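Local coordinates for molybdenum-pterin-binding protein 2 (Clostridium pasteurianum, PDB 1GUT), which binds molybdenum as the molybdate oxyanion and belongs to the small Mop-family molbindins, at residues V25-A30 against L55-K60. Residues are numbered along the deposited sequence; the frame is centred on the assembly and turned at random.
Sequences VVLEIA and LTAVVK
Leu-27 reaches with its forked end across the face of strand 55-58 that carries the methyl of Ala-57, one methyl over the backbone of Leu-55 to Ala-57 and the other beside the root of Leu-55. CD1 of Leu-27 lies 3.9 Å from CB of Ala-57 and an equal 3.9 Å from the backbone N of Ala-57, touching the alanine methyl and its peptide together. The same CD1 stands 4.3 Å from the carbonyl O of Leu-55. CD2 of Leu-27 makes a looser apolar contact, 4.5 Å from CB of Leu-55. The fork is carried there by the first torsion of Leu-27: CG sits opposite the carbonyl carbon and beside the backbone N (chi1 -58°), while the CB of Leu-27 already points at the second strand. Ala-57 turns its methyl back toward strand 25-29, whereas neighbouring Thr-56 turns its side chain away. No hydrogen bond joins 25-30 to 55-60. The strand axes are nearly perpendicular, at 101°, and come no closer than 8.6 Å, so side chains bridge the gap. Both strands flank strand 8-18 in an antiparallel sheet that curls strongly, as in the OB-like fold of TOBE domains, bringing Leu-27 and Leu-55 together over Val-13. Ile-35 packs on Ala-57 from strand 34-40, and Val-49 on Leu-55. Beyond strand 55-58 the sheet continues into a second subunit, whose Ala-68 and Val-64 pack on Leu-55 and Ala-57, so this part of the chain's core is also bordered by the subunit interface. Apolar side chains meet one another and the neighbouring peptide in a buried setting, which implies weak, non-directional cohesion through dispersion and exclusion of water, its fit depending on the shapes of the leucine and alanine groups.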
loop_
_atom_site.group_PDB
_atom_site.type_symbol
_atom_site.label_atom_id
_atom_site.label_comp_id
_atom_site.label_asym_id
_atom_site.label_seq_id
_atom_site.Cartn_x
_atom_site.Cartn_y
_atom_site.Cartn_z
ATOM N N VAL A 25 -15.724 -0.960 -6.433
ATOM C CA VAL A 25 -16.843 -1.401 -5.624
ATOM C C VAL A 25 -17.086 -0.354 -4.539
ATOM O O VAL A 25 -16.148 0.021 -3.818
ATOM C CB VAL A 25 -16.482 -2.757 -4.928
ATOM C CG1 VAL A 25 -17.699 -3.334 -4.152
ATOM C CG2 VAL A 25 -15.962 -3.764 -5.944
ATOM N N VAL A 26 -18.323 0.114 -4.397
ATOM C CA VAL A 26 -18.665 1.093 -3.349
ATOM C C VAL A 26 -19.622 0.429 -2.380
ATOM O O VAL A 26 -20.645 -0.136 -2.795
ATOM C CB VAL A 26 -19.298 2.376 -3.949
ATOM C CG1 VAL A 26 -19.561 3.413 -2.886
ATOM C CG2 VAL A 26 -18.366 2.961 -5.024
ATOM N N LEU A 27 -19.266 0.461 -1.102
ATOM C CA LEU A 27 -20.070 -0.147 -0.056
ATOM C C LEU A 27 -20.595 0.911 0.892
ATOM O O LEU A 27 -19.868 1.819 1.292
ATOM C CB LEU A 27 -19.208 -1.069 0.812
ATOM C CG LEU A 27 -18.416 -2.241 0.274
ATOM C CD1 LEU A 27 -17.813 -2.982 1.476
ATOM C CD2 LEU A 27 -19.349 -3.143 -0.486
ATOM N N GLU A 28 -21.846 0.773 1.280
ATOM C CA GLU A 28 -22.425 1.666 2.280
ATOM C C GLU A 28 -22.265 0.938 3.613
ATOM O O GLU A 28 -22.773 -0.171 3.778
ATOM C CB GLU A 28 -23.917 1.874 2.003
ATOM C CG GLU A 28 -24.667 2.597 3.115
ATOM C CD GLU A 28 -26.172 2.302 3.114
ATOM O OE1 GLU A 28 -26.716 1.697 2.148
ATOM O OE2 GLU A 28 -26.823 2.682 4.103
ATOM N N ILE A 29 -21.559 1.538 4.560
ATOM C CA ILE A 29 -21.357 0.863 5.837
ATOM C C ILE A 29 -22.286 1.457 6.884
ATOM O O ILE A 29 -23.057 2.365 6.564
ATOM C CB ILE A 29 -19.858 0.875 6.236
ATOM C CG1 ILE A 29 -19.363 2.295 6.445
ATOM C CG2 ILE A 29 -19.015 0.172 5.147
ATOM C CD1 ILE A 29 -17.965 2.337 7.062
ATOM N N ALA A 30 -22.234 0.911 8.101
ATOM C CA ALA A 30 -23.094 1.336 9.205
ATOM C C ALA A 30 -23.043 2.824 9.352
ATOM O O ALA A 30 -21.971 3.426 9.365
ATOM C CB ALA A 30 -22.705 0.645 10.508
ATOM N N LEU A 55 -21.212 -7.400 1.970
ATOM C CA LEU A 55 -19.794 -7.788 1.964
ATOM C C LEU A 55 -19.040 -7.039 3.045
ATOM O O LEU A 55 -19.589 -6.159 3.674
ATOM C CB LEU A 55 -19.155 -7.481 0.593
ATOM C CG LEU A 55 -19.800 -8.206 -0.591
ATOM C CD1 LEU A 55 -19.298 -7.633 -1.901
ATOM C CD2 LEU A 55 -19.526 -9.712 -0.488
ATOM N N THR A 56 -17.763 -7.353 3.224
ATOM C CA THR A 56 -16.973 -6.700 4.249
ATOM C C THR A 56 -15.709 -6.100 3.659
ATOM O O THR A 56 -14.981 -6.776 2.924
ATOM C CB THR A 56 -16.590 -7.752 5.311
ATOM O OG1 THR A 56 -17.786 -8.298 5.897
ATOM C CG2 THR A 56 -15.822 -7.122 6.487
ATOM N N ALA A 57 -15.448 -4.839 3.976
ATOM C CA ALA A 57 -14.216 -4.172 3.534
ATOM C C ALA A 57 -13.139 -4.462 4.577
ATOM O O ALA A 57 -13.391 -4.395 5.792
ATOM C CB ALA A 57 -14.461 -2.664 3.439
ATOM N N VAL A 58 -11.927 -4.768 4.118
ATOM C CA VAL A 58 -10.807 -5.076 5.023
ATOM C C VAL A 58 -9.606 -4.218 4.639
ATOM O O VAL A 58 -9.282 -4.085 3.452
ATOM C CB VAL A 58 -10.431 -6.586 4.934
ATOM C CG1 VAL A 58 -9.252 -6.892 5.851
ATOM C CG2 VAL A 58 -11.614 -7.496 5.306
ATOM N N VAL A 59 -8.925 -3.649 5.633
ATOM C CA VAL A 59 -7.775 -2.770 5.345
ATOM C C VAL A 59 -6.626 -3.044 6.307
ATOM O O VAL A 59 -6.826 -3.113 7.506
ATOM C CB VAL A 59 -8.138 -1.264 5.523
ATOM C CG1 VAL A 59 -6.977 -0.365 5.103
ATOM C CG2 VAL A 59 -9.403 -0.893 4.758
ATOM N N LYS A 60 -5.426 -3.228 5.782
ATOM C CA LYS A 60 -4.282 -3.420 6.680
ATOM C C LYS A 60 -4.035 -2.113 7.440
ATOM O O LYS A 60 -4.064 -1.035 6.838
ATOM C CB LYS A 60 -3.026 -3.818 5.881
ATOM C CG LYS A 60 -1.894 -4.338 6.759
ATOM C CD LYS A 60 -0.727 -4.761 5.870
ATOM C CE LYS A 60 0.389 -5.415 6.679
ATOM N NZ LYS A 60 1.129 -4.483 7.574
#